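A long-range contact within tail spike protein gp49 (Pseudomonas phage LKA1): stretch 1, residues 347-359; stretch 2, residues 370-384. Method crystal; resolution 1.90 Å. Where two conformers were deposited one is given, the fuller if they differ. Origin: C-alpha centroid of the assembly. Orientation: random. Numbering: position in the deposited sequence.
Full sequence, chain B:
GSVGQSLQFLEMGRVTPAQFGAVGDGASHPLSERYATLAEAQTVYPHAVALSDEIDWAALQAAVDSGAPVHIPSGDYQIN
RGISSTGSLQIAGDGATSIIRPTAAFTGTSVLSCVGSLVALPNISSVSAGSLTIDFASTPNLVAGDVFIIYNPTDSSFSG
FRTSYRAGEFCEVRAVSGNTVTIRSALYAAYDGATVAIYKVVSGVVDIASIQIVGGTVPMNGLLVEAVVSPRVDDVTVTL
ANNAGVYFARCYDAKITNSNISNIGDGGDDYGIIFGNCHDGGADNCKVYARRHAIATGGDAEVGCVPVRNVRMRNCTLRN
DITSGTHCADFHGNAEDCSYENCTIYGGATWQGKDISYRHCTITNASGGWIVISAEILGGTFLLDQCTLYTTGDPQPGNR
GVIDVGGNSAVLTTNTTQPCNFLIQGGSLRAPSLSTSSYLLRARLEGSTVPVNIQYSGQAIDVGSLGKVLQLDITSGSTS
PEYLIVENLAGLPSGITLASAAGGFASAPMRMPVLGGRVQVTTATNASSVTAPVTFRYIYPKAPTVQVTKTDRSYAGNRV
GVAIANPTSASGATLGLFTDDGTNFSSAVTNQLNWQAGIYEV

Stretch 1 (347-359) GGATWQGKDISYR
Stretch 2 370-384: WIVISAEILGGTFLL

Two parallel ladders join these stretches, as in neighbouring coils of a beta-solenoid: strand 349-352 runs beside 372-377 (30° between directions), and, after a corner at 353-355, strand 356-359 runs beside 380-384 (10°). Together they bury 1132 Å².

Gly348 (phi/psi 92/166) suits glycine, since a CB would meet Trp370 CZ3 at 3.0 Å. Extended Ala349 (-144/175) pairs with Val372, CA to CA 4.9 Å; its N donates to Ile371 O (2.9 Å), and its O accepts from Ile373 N (2.9 Å). Thr350 (-142/148, chi1 t) pairs with Ile373, and its OG1 donates to Ile373 O (2.8 Å), the carbonyl that also receives Trp351 N (3.0 Å).

Trp351 (-107/121, chi1 m, chi2 -29°) pairs with Ser374 and fills the interior on the Ala349 and Val372 side. Val372 CG1 covers one ring face, 4.0 Å from Trp351 CD2; Phe382 CB covers the opposite face, 3.6 Å from Trp351 CE2. The indole NE1 makes a weak hydrogen bond to Leu383 O (3.4 Å), giving the buried polar group a partner. Trp351 O accepts from Ala375 N (3.1 Å).

Gln352 (-147/157, chi1 m, chi2 t) donates from NE2 to Thr350 OG1 (3.1 Å). A bulge then shifts the register by one, so Gly353 (85/-121) pairs with Ile377: its N reaches Glu376 O (2.9 Å), and its O receives Leu378 N (3.0 Å). Lys354 (-156/135) is all-t, its end leading away. Asp355 (57/67, chi1 m) accepts Thr381 N at OD1 (2.9 Å); a CB on Gly380 would lie 2.6 Å from that oxygen.

Ile356 (-120/138, m, m) pairs with Phe382, N to Thr381 O (3.1 Å) and O from Leu383 N (3.0 Å). Ser357 (-134/148, chi1 m) pairs with Leu383; a water links its OG to Thr381 O. Tyr358 (-116/127, m) pairs with Leu384; its N donates to Leu383 O (3.0 Å), and its OH to Thr350 O (2.7 Å). Arg359 (-129/124) continues the strand.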

ATOM      1  N   GLY B 347      15.906   6.436  10.221  1.00  7.04           N
ATOM      2  CA  GLY B 347      16.528   6.061  11.489  1.00  5.35           C
ATOM      3  C   GLY B 347      16.089   4.688  11.983  1.00  8.45           C
ATOM      4  O   GLY B 347      16.233   4.379  13.163  1.00  5.47           O
ATOM      5  N   GLY B 348      15.555   3.859  11.087  1.00  7.31           N
ATOM      6  CA  GLY B 348      15.381   2.455  11.419  1.00  6.05           C
ATOM      7  C   GLY B 348      14.049   2.054  12.021  1.00  5.46           C
ATOM      8  O   GLY B 348      13.258   2.895  12.482  1.00  5.29           O
ATOM      9  N   ALA B 349      13.802   0.747  12.036  1.00  5.27           N
ATOM     10  CA  ALA B 349      12.529   0.228  12.507  1.00  5.27           C
ATOM     11  C   ALA B 349      12.738  -1.103  13.256  1.00  9.45           C
ATOM     12  O   ALA B 349      13.856  -1.631  13.306  1.00  7.16           O
ATOM     13  CB  ALA B 349      11.566   0.054  11.325  1.00  5.15           C
ATOM     14  N   THR B 350      11.673  -1.650  13.840  1.00  7.45           N
ATOM     15  CA  THR B 350      11.866  -2.830  14.676  1.00  6.64           C
ATOM     16  C   THR B 350      10.748  -3.868  14.559  1.00  7.76           C
ATOM     17  O   THR B 350       9.584  -3.533  14.343  1.00  8.28           O
ATOM     18  CB  THR B 350      12.013  -2.443  16.194  1.00  5.62           C
ATOM     19  OG1 THR B 350      12.378  -3.602  16.965  1.00  6.45           O
ATOM     20  CG2 THR B 350      10.690  -1.946  16.726  1.00  5.63           C
ATOM     21  N   TRP B 351      11.133  -5.131  14.711  1.00  7.01           N
ATOM     22  CA  TRP B 351      10.199  -6.239  14.845  1.00  8.75           C
ATOM     23  C   TRP B 351      10.256  -6.674  16.309  1.00  9.05           C
ATOM     24  O   TRP B 351      11.319  -7.072  16.777  1.00  5.75           O
ATOM     25  CB  TRP B 351      10.726  -7.408  14.021  1.00  9.86           C
ATOM     26  CG  TRP B 351      10.395  -7.452  12.561  1.00  6.36           C
ATOM     27  CD1 TRP B 351       9.288  -6.939  11.915  1.00  8.13           C
ATOM     28  CD2 TRP B 351      11.189  -8.086  11.557  1.00  5.28           C
ATOM     29  NE1 TRP B 351       9.350  -7.247  10.563  1.00  5.89           N
ATOM     30  CE2 TRP B 351      10.491  -7.975  10.329  1.00  6.32           C
ATOM     31  CE3 TRP B 351      12.404  -8.783  11.591  1.00  7.26           C
ATOM     32  CZ2 TRP B 351      10.976  -8.509   9.146  1.00  7.68           C
ATOM     33  CZ3 TRP B 351      12.887  -9.326  10.409  1.00  9.65           C
ATOM     34  CH2 TRP B 351      12.175  -9.180   9.203  1.00  8.76           C
ATOM     35  N   GLN B 352       9.126  -6.632  17.009  1.00  5.72           N
ATOM     36  CA  GLN B 352       9.022  -7.108  18.378  1.00  7.60           C
ATOM     37  C   GLN B 352       7.601  -7.666  18.546  1.00  9.85           C
ATOM     38  O   GLN B 352       6.684  -7.262  17.830  1.00  6.41           O
ATOM     39  CB  GLN B 352       9.229  -5.942  19.369  1.00  6.41           C
ATOM     40  CG  GLN B 352      10.503  -5.162  19.139  1.00  6.66           C
ATOM     41  CD  GLN B 352      10.879  -4.235  20.281  1.00  8.92           C
ATOM     42  OE1 GLN B 352      10.496  -4.457  21.428  1.00  8.17           O
ATOM     43  NE2 GLN B 352      11.674  -3.191  19.967  1.00  7.89           N
ATOM     44  N   GLY B 353       7.394  -8.552  19.515  1.00 10.02           N
ATOM     45  CA  GLY B 353       6.045  -9.024  19.803  1.00  6.04           C
ATOM     46  C   GLY B 353       5.638 -10.174  18.904  1.00  6.19           C
ATOM     47  O   GLY B 353       6.303 -11.195  18.886  1.00  6.78           O
ATOM     48  N   LYS B 354       4.562 -10.012  18.144  1.00  8.13           N
ATOM     49  CA  LYS B 354       4.016 -11.118  17.334  1.00  6.25           C
ATOM     50  C   LYS B 354       3.228 -10.579  16.166  1.00  6.58           C
ATOM     51  O   LYS B 354       2.419  -9.684  16.352  1.00  8.52           O
ATOM     52  CB  LYS B 354       3.083 -11.993  18.189  1.00  7.99           C
ATOM     53  CG  LYS B 354       2.291 -13.079  17.375  1.00  6.89           C
ATOM     54  CD  LYS B 354       1.538 -14.067  18.307  1.00 11.85           C
ATOM     55  CE  LYS B 354       0.583 -14.994  17.547  1.00 11.64           C
ATOM     56  NZ  LYS B 354      -0.168 -15.876  18.533  1.00 14.66           N
ATOM     57  N   ASP B 355       3.438 -11.140  14.971  1.00  7.21           N
ATOM     58  CA  ASP B 355       2.659 -10.764  13.783  1.00  6.47           C
ATOM     59  C   ASP B 355       2.755  -9.265  13.483  1.00  8.24           C
ATOM     60  O   ASP B 355       1.768  -8.521  13.592  1.00  8.17           O
ATOM     61  CB  ASP B 355       1.188 -11.220  13.909  1.00  5.49           C
ATOM     62  CG  ASP B 355       1.057 -12.741  13.956  1.00 12.15           C
ATOM     63  OD1 ASP B 355       2.037 -13.439  13.610  1.00  9.65           O
ATOM     64  OD2 ASP B 355      -0.019 -13.239  14.355  1.00 12.68           O
ATOM     65  N   ILE B 356       3.950  -8.832  13.099  1.00  6.32           N
ATOM     66  CA  ILE B 356       4.224  -7.423  12.812  1.00  7.55           C
ATOM     67  C   ILE B 356       4.681  -7.252  11.353  1.00  6.75           C
ATOM     68  O   ILE B 356       5.469  -8.049  10.856  1.00  7.93           O
ATOM     69  CB  ILE B 356       5.357  -6.942  13.707  1.00 10.52           C
ATOM     70  CG1 ILE B 356       4.988  -7.111  15.191  1.00 10.56           C
ATOM     71  CG2 ILE B 356       5.779  -5.502  13.334  1.00  5.28           C
ATOM     72  CD1 ILE B 356       3.697  -6.454  15.639  1.00  7.80           C
ATOM     73  N   SER B 357       4.197  -6.215  10.660  0.74  5.62           N
ATOM     74  CA  SER B 357       4.582  -6.036   9.258  0.74  4.96           C
ATOM     75  C   SER B 357       4.953  -4.582   8.993  0.74  6.85           C
ATOM     76  O   SER B 357       4.397  -3.670   9.637  0.74  5.57           O
ATOM     77  CB  SER B 357       3.443  -6.457   8.319  0.74  7.43           C
ATOM     78  OG  SER B 357       2.842  -7.675   8.752  0.74  4.95           O
ATOM     79  N   TYR B 358       5.891  -4.389   8.064  1.00  4.85           N
ATOM     80  CA  TYR B 358       6.154  -3.098   7.427  1.00  5.06           C
ATOM     81  C   TYR B 358       5.814  -3.285   5.956  1.00  7.82           C
ATOM     82  O   TYR B 358       6.309  -4.228   5.330  1.00  9.94           O
ATOM     83  CB  TYR B 358       7.635  -2.701   7.595  1.00  5.99           C
ATOM     84  CG  TYR B 358       7.938  -2.350   9.018  1.00  7.22           C
ATOM     85  CD1 TYR B 358       8.185  -3.344   9.953  1.00  5.00           C
ATOM     86  CD2 TYR B 358       7.914  -1.019   9.449  1.00  7.18           C
ATOM     87  CE1 TYR B 358       8.433  -3.025  11.305  1.00  9.76           C
ATOM     88  CE2 TYR B 358       8.136  -0.692  10.784  1.00  7.02           C
ATOM     89  CZ  TYR B 358       8.405  -1.705  11.706  1.00  6.48           C
ATOM     90  OH  TYR B 358       8.615  -1.404  13.038  1.00  6.42           O
ATOM     91  N   ARG B 359       4.969  -2.416   5.399  1.00  5.81           N
ATOM     92  CA  ARG B 359       4.501  -2.582   4.021  1.00  7.63           C
ATOM     93  C   ARG B 359       4.688  -1.299   3.234  1.00  7.95           C
ATOM     94  O   ARG B 359       4.151  -0.255   3.624  1.00  6.37           O
ATOM     95  CB  ARG B 359       3.016  -2.926   3.983  1.00  7.46           C
ATOM     96  CG  ARG B 359       2.629  -4.128   4.847  1.00  8.24           C
ATOM     97  CD  ARG B 359       1.112  -4.339   4.811  1.00 12.42           C
ATOM     98  NE  ARG B 359       0.745  -5.688   5.242  1.00 16.39           N
ATOM     99  CZ  ARG B 359       0.123  -5.995   6.378  1.00 22.69           C
ATOM    100  NH1 ARG B 359      -0.254  -5.046   7.232  1.00 24.17           N
ATOM    101  NH2 ARG B 359      -0.148  -7.269   6.655  1.00 24.07           N
ATOM    102  N   TRP B 370      22.435  -0.840  10.819  1.00  6.96           N
ATOM    103  CA  TRP B 370      21.323  -1.747  10.539  1.00  6.70           C
ATOM    104  C   TRP B 370      20.084  -0.918  10.181  1.00  7.40           C
ATOM    105  O   TRP B 370      20.068   0.301  10.384  1.00  8.05           O
ATOM    106  CB  TRP B 370      21.031  -2.648  11.749  1.00  6.22           C
ATOM    107  CG  TRP B 370      20.946  -1.896  13.071  1.00  6.33           C
ATOM    108  CD1 TRP B 370      21.954  -1.739  14.000  1.00  8.07           C
ATOM    109  CD2 TRP B 370      19.801  -1.213  13.603  1.00  6.99           C
ATOM    110  NE1 TRP B 370      21.495  -0.997  15.078  1.00  7.92           N
ATOM    111  CE2 TRP B 370      20.185  -0.660  14.859  1.00  9.15           C
ATOM    112  CE3 TRP B 370      18.493  -1.007  13.141  1.00  7.90           C
ATOM    113  CZ2 TRP B 370      19.303   0.072  15.662  1.00  6.97           C
ATOM    114  CZ3 TRP B 370      17.610  -0.266  13.937  1.00  6.15           C
ATOM    115  CH2 TRP B 370      18.023   0.258  15.186  1.00  6.32           C
ATOM    116  N   ILE B 371      19.067  -1.569   9.612  1.00  5.88           N
ATOM    117  CA  ILE B 371      17.849  -0.870   9.203  1.00  5.75           C
ATOM    118  C   ILE B 371      16.623  -1.385   9.949  1.00 10.10           C
ATOM    119  O   ILE B 371      15.763  -0.606  10.373  1.00  7.17           O
ATOM    120  CB  ILE B 371      17.615  -1.008   7.676  1.00  7.54           C
ATOM    121  CG1 ILE B 371      18.813  -0.450   6.903  1.00  5.63           C
ATOM    122  CG2 ILE B 371      16.318  -0.284   7.237  1.00 10.05           C
ATOM    123  CD1 ILE B 371      18.731  -0.704   5.399  1.00  7.13           C
ATOM    124  N   VAL B 372      16.542  -2.707  10.114  1.00  6.89           N
ATOM    125  CA  VAL B 372      15.460  -3.288  10.879  1.00  6.64           C
ATOM    126  C   VAL B 372      16.092  -4.130  11.967  1.00  7.87           C
ATOM    127  O   VAL B 372      16.910  -4.982  11.663  1.00  8.19           O
ATOM    128  CB  VAL B 372      14.551  -4.198  10.012  1.00 10.89           C
ATOM    129  CG1 VAL B 372      13.523  -4.888  10.924  1.00  5.71           C
ATOM    130  CG2 VAL B 372      13.868  -3.349   8.905  1.00  6.96           C
ATOM    131  N   ILE B 373      15.753  -3.861  13.223  1.00  9.46           N
ATOM    132  CA  ILE B 373      16.309  -4.607  14.364  1.00  6.84           C
ATOM    133  C   ILE B 373      15.188  -5.325  15.139  1.00  7.51           C
ATOM    134  O   ILE B 373      14.039  -4.876  15.151  1.00  7.76           O
ATOM    135  CB  ILE B 373      17.158  -3.679  15.294  1.00  7.74           C
ATOM    136  CG1 ILE B 373      17.980  -4.502  16.292  1.00 10.57           C
ATOM    137  CG2 ILE B 373      16.260  -2.655  16.025  1.00  6.81           C
ATOM    138  CD1 ILE B 373      19.171  -3.765  16.880  1.00  8.96           C
ATOM    139  N   SER B 374      15.495  -6.443  15.790  1.00  7.09           N
ATOM    140  CA  SER B 374      14.446  -7.146  16.518  1.00  6.61           C
ATOM    141  C   SER B 374      14.698  -7.121  18.028  1.00  6.54           C
ATOM    142  O   SER B 374      15.804  -6.904  18.469  1.00  7.87           O
ATOM    143  CB  SER B 374      14.375  -8.600  16.048  1.00  7.70           C
ATOM    144  OG  SER B 374      14.262  -8.677  14.633  1.00  8.66           O
ATOM    145  N   ALA B 375      13.650  -7.368  18.808  1.00  6.58           N
ATOM    146  CA  ALA B 375      13.767  -7.591  20.252  1.00  6.76           C
ATOM    147  C   ALA B 375      12.491  -8.267  20.698  1.00  6.77           C
ATOM    148  O   ALA B 375      11.459  -8.086  20.049  1.00  8.35           O
ATOM    149  CB  ALA B 375      13.930  -6.266  21.002  1.00  6.80           C
ATOM    150  N   GLU B 376      12.546  -9.019  21.790  1.00  6.93           N
ATOM    151  CA  GLU B 376      11.327  -9.426  22.481  1.00  9.05           C
ATOM    152  C   GLU B 376      10.374 -10.141  21.530  1.00  8.43           C
ATOM    153  O   GLU B 376       9.157  -9.852  21.486  1.00  7.97           O
ATOM    154  CB  GLU B 376      10.653  -8.201  23.158  1.00  7.93           C
ATOM    155  CG  GLU B 376      11.601  -7.438  24.103  1.00  9.88           C
ATOM    156  CD  GLU B 376      10.921  -6.340  24.953  1.00 10.38           C
ATOM    157  OE1 GLU B 376       9.853  -5.813  24.550  1.00  8.46           O
ATOM    158  OE2 GLU B 376      11.489  -5.966  26.011  1.00 12.42           O
ATOM    159  N   ILE B 377      10.937 -11.069  20.753  1.00  6.83           N
ATOM    160  CA  ILE B 377      10.163 -11.843  19.786  1.00  6.72           C
ATOM    161  C   ILE B 377       9.416 -12.965  20.515  1.00  8.83           C
ATOM    162  O   ILE B 377      10.028 -13.920  21.005  1.00  8.47           O
ATOM    163  CB  ILE B 377      11.068 -12.421  18.653  1.00  8.70           C
ATOM    164  CG1 ILE B 377      11.669 -11.266  17.822  1.00  9.08           C
ATOM    165  CG2 ILE B 377      10.287 -13.386  17.768  1.00 10.33           C
ATOM    166  CD1 ILE B 377      10.624 -10.432  17.037  1.00 12.66           C
ATOM    167  N   LEU B 378       8.092 -12.844  20.594  1.00  6.80           N
ATOM    168  CA  LEU B 378       7.270 -13.903  21.179  1.00 11.57           C
ATOM    169  C   LEU B 378       7.169 -15.085  20.195  1.00  8.46           C
ATOM    170  O   LEU B 378       7.210 -16.270  20.579  1.00  8.16           O
ATOM    171  CB  LEU B 378       5.859 -13.383  21.518  1.00  6.87           C
ATOM    172  CG  LEU B 378       4.935 -14.390  22.215  1.00 10.93           C
ATOM    173  CD1 LEU B 378       5.422 -14.690  23.637  1.00 12.36           C
ATOM    174  CD2 LEU B 378       3.471 -13.917  22.248  1.00  9.88           C
ATOM    175  N   GLY B 379       7.063 -14.741  18.919  1.00  9.88           N
ATOM    176  CA  GLY B 379       6.795 -15.713  17.879  1.00  7.78           C
ATOM    177  C   GLY B 379       5.782 -15.188  16.881  1.00 11.30           C
ATOM    178  O   GLY B 379       5.282 -14.059  16.993  1.00  9.25           O
ATOM    179  N   GLY B 380       5.504 -15.993  15.863  1.00 10.37           N
ATOM    180  CA  GLY B 380       4.595 -15.572  14.805  1.00  6.60           C
ATOM    181  C   GLY B 380       5.345 -15.098  13.573  1.00  9.72           C
ATOM    182  O   GLY B 380       6.450 -15.544  13.292  1.00  8.85           O
ATOM    183  N   THR B 381       4.740 -14.193  12.816  1.00  5.92           N
ATOM    184  CA  THR B 381       5.278 -13.868  11.507  1.00  6.70           C
ATOM    185  C   THR B 381       5.715 -12.413  11.470  1.00  8.93           C
ATOM    186  O   THR B 381       4.985 -11.521  11.920  1.00  8.80           O
ATOM    187  CB  THR B 381       4.189 -14.140  10.444  1.00 11.09           C
ATOM    188  OG1 THR B 381       3.879 -15.538  10.457  1.00 11.00           O
ATOM    189  CG2 THR B 381       4.638 -13.725   9.040  1.00 12.76           C
ATOM    190  N   PHE B 382       6.895 -12.168  10.921  1.00  5.69           N
ATOM    191  CA  PHE B 382       7.434 -10.815  10.873  1.00  7.50           C
ATOM    192  C   PHE B 382       7.845 -10.536   9.436  1.00  7.53           C
ATOM    193  O   PHE B 382       8.633 -11.291   8.846  1.00  7.34           O
ATOM    194  CB  PHE B 382       8.609 -10.707  11.842  1.00  6.41           C
ATOM    195  CG  PHE B 382       8.233 -11.076  13.241  1.00  9.61           C
ATOM    196  CD1 PHE B 382       8.259 -12.412  13.659  1.00  6.01           C
ATOM    197  CD2 PHE B 382       7.776 -10.100  14.126  1.00  5.95           C
ATOM    198  CE1 PHE B 382       7.859 -12.769  14.973  1.00  6.96           C
ATOM    199  CE2 PHE B 382       7.377 -10.455  15.438  1.00  6.09           C
ATOM    200  CZ  PHE B 382       7.435 -11.783  15.849  1.00  6.67           C
ATOM    201  N   LEU B 383       7.296  -9.463   8.879  1.00  5.41           N
ATOM    202  CA  LEU B 383       7.270  -9.277   7.433  1.00  6.97           C
ATOM    203  C   LEU B 383       7.822  -7.914   7.073  1.00  5.23           C
ATOM    204  O   LEU B 383       7.453  -6.919   7.707  1.00  5.45           O
ATOM    205  CB  LEU B 383       5.821  -9.388   6.935  1.00  9.05           C
ATOM    206  CG  LEU B 383       5.501  -9.090   5.463  1.00 12.97           C
ATOM    207  CD1 LEU B 383       6.305 -10.008   4.524  1.00 13.93           C
ATOM    208  CD2 LEU B 383       4.012  -9.250   5.180  1.00 15.43           C
ATOM    209  N   LEU B 384       8.721  -7.878   6.085  1.00  5.19           N
ATOM    210  CA  LEU B 384       9.072  -6.643   5.373  1.00  5.42           C
ATOM    211  C   LEU B 384       8.519  -6.822   3.968  1.00  6.53           C
ATOM    212  O   LEU B 384       9.090  -7.545   3.146  1.00  6.88           O
ATOM    213  CB  LEU B 384      10.598  -6.419   5.311  1.00  7.66           C
ATOM    214  CG  LEU B 384      11.314  -6.234   6.637  1.00 11.74           C
ATOM    215  CD1 LEU B 384      12.795  -5.935   6.419  1.00 15.04           C
ATOM    216  CD2 LEU B 384      10.658  -5.116   7.439  1.00 15.37           C
TER
HETATM  217  O   HOH W   1       3.220 -10.492   9.653  1.00 19.30           O